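Long-range contacts in putative enoyl-CoA hydratase/isomerase (Bordetella parapertussis, PDB 3ISA), which probably acts on acyl-CoA thioesters as a hydratase or isomerase of the crotonase family, its exact substrate and reaction being unknown: residues R132-F138 with R236-Y240; G139-R145 with A223-A228. The contacts are given in a common frame with arbitrary orientation. Where two conformers were deposited one is given. Residue numbers count along the deposited sequence, not the author numbering.

Interaction 1: R132-F138 with R236-Y240; sequences RMPGLKF and RIRDY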
ATOM      1  N   ARG D 132     -24.629  19.959   8.013  1.00 22.17           N
ATOM      2  CA  ARG D 132     -23.490  20.806   7.658  1.00 23.24           C
ATOM      3  C   ARG D 132     -22.231  20.352   8.398  1.00 21.59           C
ATOM      4  O   ARG D 132     -22.283  20.087   9.598  1.00 21.42           O
ATOM      5  CB  ARG D 132     -23.803  22.267   8.007  1.00 21.03           C
ATOM      6  CG  ARG D 132     -22.828  23.271   7.394  1.00 21.82           C
ATOM      7  CD  ARG D 132     -23.088  24.726   7.835  1.00 24.34           C
ATOM      8  NE  ARG D 132     -22.158  25.637   7.171  1.00 40.08           N
ATOM      9  CZ  ARG D 132     -21.640  26.748   7.700  1.00 57.73           C
ATOM     10  NH1 ARG D 132     -21.931  27.126   8.941  1.00 47.12           N
ATOM     11  NH2 ARG D 132     -20.801  27.485   6.979  1.00 60.86           N
ATOM     12  N   MET D 133     -21.101  20.254   7.693  1.00 20.40           N
ATOM     13  CA  MET D 133     -19.805  19.992   8.332  1.00 21.89           C
ATOM     14  C   MET D 133     -18.904  21.193   8.042  1.00 24.62           C
ATOM     15  O   MET D 133     -18.242  21.227   6.997  1.00 25.51           O
ATOM     16  CB  MET D 133     -19.160  18.693   7.798  1.00 22.97           C
ATOM     17  CG  MET D 133     -19.818  17.342   8.250  1.00 23.67           C
ATOM     18  SD  MET D 133     -19.424  15.917   7.191  1.00 16.55           S
ATOM     19  CE  MET D 133     -20.529  16.255   5.823  1.00 21.55           C
ATOM     20  N   PRO D 134     -18.914  22.207   8.934  1.00 24.79           N
ATOM     21  CA  PRO D 134     -18.224  23.488   8.719  1.00 26.80           C
ATOM     22  C   PRO D 134     -16.808  23.605   9.291  1.00 25.37           C
ATOM     23  O   PRO D 134     -16.211  24.672   9.188  1.00 22.18           O
ATOM     24  CB  PRO D 134     -19.139  24.483   9.438  1.00 28.56           C
ATOM     25  CG  PRO D 134     -19.697  23.688  10.585  1.00 28.12           C
ATOM     26  CD  PRO D 134     -19.660  22.214  10.207  1.00 25.12           C
ATOM     27  N   GLY D 135     -16.275  22.521   9.863  1.00 26.11           N
ATOM     28  CA  GLY D 135     -15.030  22.566  10.639  1.00 24.18           C
ATOM     29  C   GLY D 135     -13.775  23.023   9.916  1.00 17.65           C
ATOM     30  O   GLY D 135     -12.861  23.593  10.543  1.00 18.44           O
ATOM     31  N   LEU D 136     -13.721  22.787   8.607  1.00 21.78           N
ATOM     32  CA  LEU D 136     -12.624  23.289   7.788  1.00 17.08           C
ATOM     33  C   LEU D 136     -12.501  24.824   7.837  1.00 20.67           C
ATOM     34  O   LEU D 136     -11.414  25.349   7.658  1.00 19.03           O
ATOM     35  CB  LEU D 136     -12.724  22.787   6.338  1.00 16.25           C
ATOM     36  CG  LEU D 136     -12.508  21.268   6.142  1.00 20.94           C
ATOM     37  CD1 LEU D 136     -13.070  20.814   4.805  1.00 25.06           C
ATOM     38  CD2 LEU D 136     -11.028  20.906   6.224  1.00 18.07           C
ATOM     39  N   LYS D 137     -13.604  25.522   8.120  1.00 20.59           N
ATOM     40  CA  LYS D 137     -13.575  26.975   8.353  1.00 23.10           C
ATOM     41  C   LYS D 137     -12.688  27.368   9.525  1.00 24.74           C
ATOM     42  O   LYS D 137     -12.220  28.496   9.596  1.00 23.57           O
ATOM     43  CB  LYS D 137     -14.972  27.524   8.609  1.00 23.61           C
ATOM     44  CG  LYS D 137     -15.862  27.588   7.387  1.00 27.01           C
ATOM     45  CD  LYS D 137     -15.475  28.760   6.496  1.00 29.16           C
ATOM     46  CE  LYS D 137     -16.455  28.963   5.353  1.00 44.30           C
ATOM     47  NZ  LYS D 137     -16.037  30.141   4.533  1.00 33.20           N
ATOM     48  N   PHE D 138     -12.475  26.455  10.465  1.00 20.92           N
ATOM     49  CA  PHE D 138     -11.492  26.718  11.508  1.00 19.84           C
ATOM     50  C   PHE D 138     -10.345  25.717  11.468  1.00 21.67           C
ATOM     51  O   PHE D 138      -9.659  25.507  12.468  1.00 23.82           O
ATOM     52  CB  PHE D 138     -12.112  26.872  12.916  1.00 22.17           C
ATOM     53  CG  PHE D 138     -12.964  25.704  13.375  1.00 24.50           C
ATOM     54  CD1 PHE D 138     -12.405  24.653  14.117  1.00 24.35           C
ATOM     55  CD2 PHE D 138     -14.341  25.691  13.132  1.00 24.10           C
ATOM     56  CE1 PHE D 138     -13.203  23.596  14.567  1.00 27.49           C
ATOM     57  CE2 PHE D 138     -15.139  24.639  13.581  1.00 29.90           C
ATOM     58  CZ  PHE D 138     -14.568  23.587  14.292  1.00 26.77           C
ATOM     59  N   ARG D 236      -8.931  30.200  16.067  1.00 23.44           N
ATOM     60  CA  ARG D 236      -9.627  29.845  14.820  1.00 23.24           C
ATOM     61  C   ARG D 236     -11.100  29.527  15.098  1.00 23.17           C
ATOM     62  O   ARG D 236     -12.006  29.952  14.350  1.00 20.97           O
ATOM     63  CB  ARG D 236      -8.955  28.642  14.124  1.00 23.00           C
ATOM     64  CG  ARG D 236      -7.584  28.936  13.493  1.00 36.64           C
ATOM     65  CD  ARG D 236      -7.093  27.780  12.610  1.00 30.06           C
ATOM     66  NE  ARG D 236      -6.899  26.499  13.318  1.00 34.10           N
ATOM     67  CZ  ARG D 236      -5.781  26.133  13.958  1.00 45.81           C
ATOM     68  NH1 ARG D 236      -4.738  26.955  14.038  1.00 30.58           N
ATOM     69  NH2 ARG D 236      -5.706  24.939  14.548  1.00 36.41           N
ATOM     70  N   ILE D 237     -11.334  28.780  16.175  1.00 20.69           N
ATOM     71  CA  ILE D 237     -12.696  28.501  16.639  1.00 22.90           C
ATOM     72  C   ILE D 237     -13.460  29.810  16.962  1.00 19.04           C
ATOM     73  O   ILE D 237     -14.588  30.019  16.486  1.00 22.52           O
ATOM     74  CB  ILE D 237     -12.677  27.521  17.851  1.00 23.01           C
ATOM     75  CG1 ILE D 237     -12.160  26.130  17.420  1.00 23.12           C
ATOM     76  CG2 ILE D 237     -14.058  27.400  18.482  1.00 22.82           C
ATOM     77  CD1 ILE D 237     -11.896  25.150  18.582  1.00 25.98           C
ATOM     78  N   ARG D 238     -12.824  30.678  17.748  1.00 23.26           N
ATOM     79  CA  ARG D 238     -13.379  31.987  18.121  1.00 28.87           C
ATOM     80  C   ARG D 238     -13.796  32.800  16.897  1.00 30.47           C
ATOM     81  O   ARG D 238     -14.930  33.288  16.831  1.00 29.16           O
ATOM     82  CB  ARG D 238     -12.373  32.755  18.985  1.00 28.60           C
ATOM     83  CG  ARG D 238     -12.927  34.007  19.693  1.00 27.49           C
ATOM     84  CD  ARG D 238     -11.842  34.670  20.534  1.00 35.86           C
ATOM     85  NE  ARG D 238     -11.328  33.763  21.559  1.00 39.12           N
ATOM     86  CZ  ARG D 238     -10.065  33.344  21.643  1.00 36.98           C
ATOM     87  NH1 ARG D 238      -9.151  33.763  20.772  1.00 38.47           N
ATOM     88  NH2 ARG D 238      -9.712  32.515  22.616  1.00 40.82           N
ATOM     89  N   ASP D 239     -12.895  32.892  15.914  1.00 27.14           N
ATOM     90  CA  ASP D 239     -13.152  33.599  14.658  1.00 32.63           C
ATOM     91  C   ASP D 239     -14.347  33.035  13.902  1.00 34.26           C
ATOM     92  O   ASP D 239     -15.166  33.798  13.381  1.00 31.49           O
ATOM     93  CB  ASP D 239     -11.924  33.561  13.742  1.00 30.25           C
ATOM     94  CG  ASP D 239     -10.782  34.436  14.245  1.00 48.28           C
ATOM     95  OD1 ASP D 239     -10.996  35.243  15.176  1.00 54.04           O
ATOM     96  OD2 ASP D 239      -9.660  34.315  13.703  1.00 55.36           O
ATOM     97  N   TYR D 240     -14.435  31.704  13.851  1.00 31.55           N
ATOM     98  CA  TYR D 240     -15.530  31.022  13.168  1.00 33.57           C
ATOM     99  C   TYR D 240     -16.876  31.250  13.883  1.00 33.89           C
ATOM    100  O   TYR D 240     -17.894  31.507  13.230  1.00 33.06           O
ATOM    101  CB  TYR D 240     -15.243  29.513  13.009  1.00 30.98           C
ATOM    102  CG  TYR D 240     -16.497  28.724  12.710  1.00 28.31           C
ATOM    103  CD1 TYR D 240     -17.114  28.799  11.453  1.00 30.40           C
ATOM    104  CD2 TYR D 240     -17.096  27.935  13.696  1.00 39.53           C
ATOM    105  CE1 TYR D 240     -18.296  28.102  11.192  1.00 33.89           C
ATOM    106  CE2 TYR D 240     -18.263  27.232  13.442  1.00 40.15           C
ATOM    107  CZ  TYR D 240     -18.858  27.321  12.195  1.00 34.57           C
ATOM    108  OH  TYR D 240     -20.018  26.618  11.964  1.00 34.99           O
TER
HETATM  109  O   HOH W   1     -22.690  25.814  11.271  1.00 49.08           O
HETATM  110  O   HOH W   2     -11.720  30.440  11.644  1.00 32.04           O
HETATM  111  O   HOH W   3      -8.074  23.434  13.439  1.00 36.80           O
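In this crotonase-fold subunit the C-terminal helix 233-241 lies against the loop that follows strand 130-132, where P134 and a 3-10 turn ending at K137 lead into F138. The apolar part centres on F138 and Y240. Their rings meet obliquely, centroids 5.4 Å apart and planes at 42°, with F138 CD2 3.6 Å from Y240 CD2. A broad flat side chain suits each place, because it fills the gap between a loop and a helix. I237 CG1 approaches F138 CD1 at 3.6 Å, and the rigid ring of P134 packs on Y240, P134 CB lying 4.0 Å from Y240 CZ. From K137 the aliphatic base meets the ring, CB lying 3.8 Å from Y240 CD1; its ammonium leads away to A199 O of the second subunit.

Among the polar contacts, R236 NE donates to F138 O (3.1 Å), a carbonyl just after the 3-10 turn that also accepts from a water, while the rest of its guanidinium binds P231 O and Q230 O. R132 is held mainly by A163 O, yet its NH1 lies 3.6 Å from Y240 OH, at the ring's edge. One water donates to both K137 O and R236 O, and another lies 2.8 Å from R132 NH1 and 2.9 Å from Y240 OH.

Interaction 2: G139-R145 with A223-A228; sequences GLVLGTR and ALARSA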
ATOM      1  N   GLY D 139     -10.164  25.103  10.295  1.00 20.63           N
ATOM      2  CA  GLY D 139      -8.988  24.281  10.014  1.00 19.91           C
ATOM      3  C   GLY D 139      -9.115  22.825  10.444  1.00 22.03           C
ATOM      4  O   GLY D 139      -8.174  22.059  10.287  1.00 19.70           O
ATOM      5  N   LEU D 140     -10.276  22.443  10.981  1.00 18.24           N
ATOM      6  CA  LEU D 140     -10.500  21.069  11.458  1.00 21.65           C
ATOM      7  C   LEU D 140     -10.664  20.052  10.315  1.00 22.42           C
ATOM      8  O   LEU D 140     -11.480  20.257   9.415  1.00 21.99           O
ATOM      9  CB  LEU D 140     -11.731  21.015  12.367  1.00 19.93           C
ATOM     10  CG  LEU D 140     -11.964  19.655  13.033  1.00 24.73           C
ATOM     11  CD1 LEU D 140     -10.919  19.411  14.119  1.00 19.26           C
ATOM     12  CD2 LEU D 140     -13.380  19.572  13.580  1.00 27.13           C
ATOM     13  N   VAL D 141      -9.899  18.957  10.360  1.00 18.13           N
ATOM     14  CA  VAL D 141     -10.013  17.918   9.340  1.00 16.85           C
ATOM     15  C   VAL D 141     -10.581  16.652   9.982  1.00 21.04           C
ATOM     16  O   VAL D 141      -9.823  15.802  10.477  1.00 15.53           O
ATOM     17  CB  VAL D 141      -8.658  17.654   8.606  1.00 19.35           C
ATOM     18  CG1 VAL D 141      -8.823  16.574   7.514  1.00 15.60           C
ATOM     19  CG2 VAL D 141      -8.076  18.953   7.997  1.00 20.70           C
ATOM     20  N   LEU D 142     -11.912  16.546   9.984  1.00 15.68           N
ATOM     21  CA  LEU D 142     -12.623  15.478  10.707  1.00 17.92           C
ATOM     22  C   LEU D 142     -13.654  14.798   9.804  1.00 18.71           C
ATOM     23  O   LEU D 142     -14.545  15.468   9.253  1.00 18.48           O
ATOM     24  CB  LEU D 142     -13.339  16.053  11.949  1.00 14.93           C
ATOM     25  CG  LEU D 142     -14.200  15.075  12.761  1.00 18.18           C
ATOM     26  CD1 LEU D 142     -13.286  14.055  13.442  1.00 15.55           C
ATOM     27  CD2 LEU D 142     -15.081  15.810  13.788  1.00 17.34           C
ATOM     28  N   GLY D 143     -13.544  13.476   9.671  1.00 18.47           N
ATOM     29  CA  GLY D 143     -14.520  12.688   8.896  1.00 16.94           C
ATOM     30  C   GLY D 143     -14.373  12.821   7.392  1.00 18.66           C
ATOM     31  O   GLY D 143     -15.194  12.291   6.624  1.00 15.82           O
ATOM     32  N   THR D 144     -13.313  13.502   6.963  1.00 20.06           N
ATOM     33  CA  THR D 144     -13.178  13.946   5.575  1.00 19.20           C
ATOM     34  C   THR D 144     -13.157  12.790   4.571  1.00 15.32           C
ATOM     35  O   THR D 144     -13.961  12.760   3.625  1.00 16.48           O
ATOM     36  CB  THR D 144     -11.937  14.888   5.411  1.00 15.57           C
ATOM     37  OG1 THR D 144     -11.977  15.935   6.404  1.00 21.06           O
ATOM     38  CG2 THR D 144     -11.906  15.476   3.992  1.00 20.72           C
ATOM     39  N   ARG D 145     -12.259  11.827   4.782  1.00 15.83           N
ATOM     40  CA  ARG D 145     -12.127  10.696   3.867  1.00 14.74           C
ATOM     41  C   ARG D 145     -13.327   9.766   3.909  1.00 19.44           C
ATOM     42  O   ARG D 145     -13.717   9.223   2.868  1.00 20.29           O
ATOM     43  CB  ARG D 145     -10.867   9.892   4.179  1.00 14.97           C
ATOM     44  CG  ARG D 145      -9.575  10.637   3.843  1.00 15.03           C
ATOM     45  CD  ARG D 145      -8.422   9.652   3.811  1.00 21.43           C
ATOM     46  NE  ARG D 145      -7.129  10.316   3.619  1.00 24.57           N
ATOM     47  CZ  ARG D 145      -6.407  10.874   4.584  1.00 30.51           C
ATOM     48  NH1 ARG D 145      -6.856  10.889   5.853  1.00 20.75           N
ATOM     49  NH2 ARG D 145      -5.241  11.435   4.271  1.00 19.61           N
ATOM     50  N   ALA D 223      -4.518  13.003  10.266  1.00 18.61           N
ATOM     51  CA  ALA D 223      -5.044  14.249   9.682  1.00 21.05           C
ATOM     52  C   ALA D 223      -5.823  15.067  10.719  1.00 19.35           C
ATOM     53  O   ALA D 223      -5.642  16.295  10.809  1.00 15.31           O
ATOM     54  CB  ALA D 223      -5.911  13.960   8.453  1.00 18.63           C
ATOM     55  N   LEU D 224      -6.663  14.393  11.508  1.00 15.92           N
ATOM     56  CA  LEU D 224      -7.393  15.055  12.606  0.50 15.85           C
ATOM     57  C   LEU D 224      -6.426  15.685  13.620  1.00 17.36           C
ATOM     58  O   LEU D 224      -6.546  16.874  13.962  1.00 15.84           O
ATOM     59  CB  LEU D 224      -8.376  14.087  13.298  0.50 14.30           C
ATOM     60  CG  LEU D 224      -9.278  14.584  14.456  0.50 10.19           C
ATOM     61  CD1 LEU D 224      -8.559  14.597  15.841  0.50  7.03           C
ATOM     62  CD2 LEU D 224      -9.867  15.973  14.156  0.50 10.54           C
ATOM     63  N   ALA D 225      -5.487  14.868  14.108  1.00 16.16           N
ATOM     64  CA  ALA D 225      -4.537  15.271  15.130  1.00 18.26           C
ATOM     65  C   ALA D 225      -3.750  16.500  14.690  1.00 16.43           C
ATOM     66  O   ALA D 225      -3.704  17.479  15.432  1.00 17.98           O
ATOM     67  CB  ALA D 225      -3.579  14.091  15.492  1.00 14.06           C
ATOM     68  N   ARG D 226      -3.195  16.464  13.477  1.00 15.13           N
ATOM     69  CA  ARG D 226      -2.427  17.580  12.919  1.00 15.09           C
ATOM     70  C   ARG D 226      -3.266  18.850  12.851  1.00 20.50           C
ATOM     71  O   ARG D 226      -2.803  19.904  13.255  1.00 20.77           O
ATOM     72  CB  ARG D 226      -1.868  17.268  11.531  1.00 18.64           C
ATOM     73  CG  ARG D 226      -0.748  16.260  11.556  1.00 17.15           C
ATOM     74  CD  ARG D 226       0.090  16.235  10.292  1.00 20.21           C
ATOM     75  NE  ARG D 226       0.931  15.045  10.319  1.00 22.16           N
ATOM     76  CZ  ARG D 226       0.604  13.887   9.765  1.00 20.98           C
ATOM     77  NH1 ARG D 226      -0.553  13.756   9.106  1.00 22.00           N
ATOM     78  NH2 ARG D 226       1.431  12.850   9.890  1.00 19.33           N
ATOM     79  N   SER D 227      -4.501  18.727  12.354  1.00 17.94           N
ATOM     80  CA  SER D 227      -5.393  19.889  12.173  1.00 19.13           C
ATOM     81  C   SER D 227      -5.742  20.586  13.491  1.00 19.32           C
ATOM     82  O   SER D 227      -5.718  21.816  13.571  1.00 23.09           O
ATOM     83  CB  SER D 227      -6.659  19.486  11.397  1.00 16.12           C
ATOM     84  OG  SER D 227      -7.577  18.742  12.174  1.00 20.80           O
ATOM     85  N   ALA D 228      -6.061  19.805  14.519  1.00 18.63           N
ATOM     86  CA  ALA D 228      -6.464  20.350  15.814  1.00 20.16           C
ATOM     87  C   ALA D 228      -5.261  20.761  16.701  1.00 21.56           C
ATOM     88  O   ALA D 228      -5.426  21.501  17.666  1.00 28.17           O
ATOM     89  CB  ALA D 228      -7.359  19.360  16.534  1.00 19.59           C
TER
HETATM   90  O   HOH W   4      -5.557  23.507  11.667  1.00 34.62           O
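V141, L224 and S227 bury the most surface where the loop leading into helix 144-151 passes along helix 217-229. V141 points its side chain at the helix. Its CG1 lies 4.0 Å from A223 CB and its CG2 3.7 Å from S227 CB, so a compact beta-branched residue meets small ones and the backbones can approach closely: the CA atoms of V141 and L224 are 5.1 Å apart. At that range V141 O accepts a CA-H...O contact from L224 CA (3.3 Å).

S227 supplies the conventional hydrogen bond. Its OG accepts from V141 N at 3.0 Å, with a nearly straight angle of 164°, and gives its own proton to L224 O, one turn back in the helix, at 2.8 Å. Serine suits this place because a short hydroxyl can serve the loop amide and a helix carbonyl together. G139 O comes within 3.2 Å of S227 CB, and G139 itself has a phi of 87°, a conformation that favours glycine.

L224 works on the apolar flank, its CD2 3.6 Å from L140 CD1 and 4.0 Å from L142 CD1. These leucines pack against helix 77-95, L140 touching M84 and L224 touching V85. R145 mainly forms a salt bridge with D220, although its NH1 passes 4.1 Å from A223 CB.

T207 and L208 of the second subunit pack on V141 and T144, so the joint lies beside a subunit interface. The arrangement belongs to the crotonase fold, in which the C-terminal helices pack against the core domain and take part in oligomer assembly.

Overall arrangement
The two contacts lie side by side, their centres about 12 Å apart and on the same side of the chain's centre. One continuous run, 132-145, supplies the first segment of both, passing from strand 130-132 to helix 144-151. Its partners are consecutive helices, but in reversed order: the earlier part, 132-138, meets the later helix 233-241, whereas the later part, 139-145, meets helix 217-229. Interaction 2 is therefore enclosed in sequence by interaction 1. The contacts also touch directly, through a probable hydrogen bond between G135 O and L140 N (2.9 Å). Together they join the C-terminal helices to the core of the crotonase fold, and both reach the second subunit of the six-chain assembly.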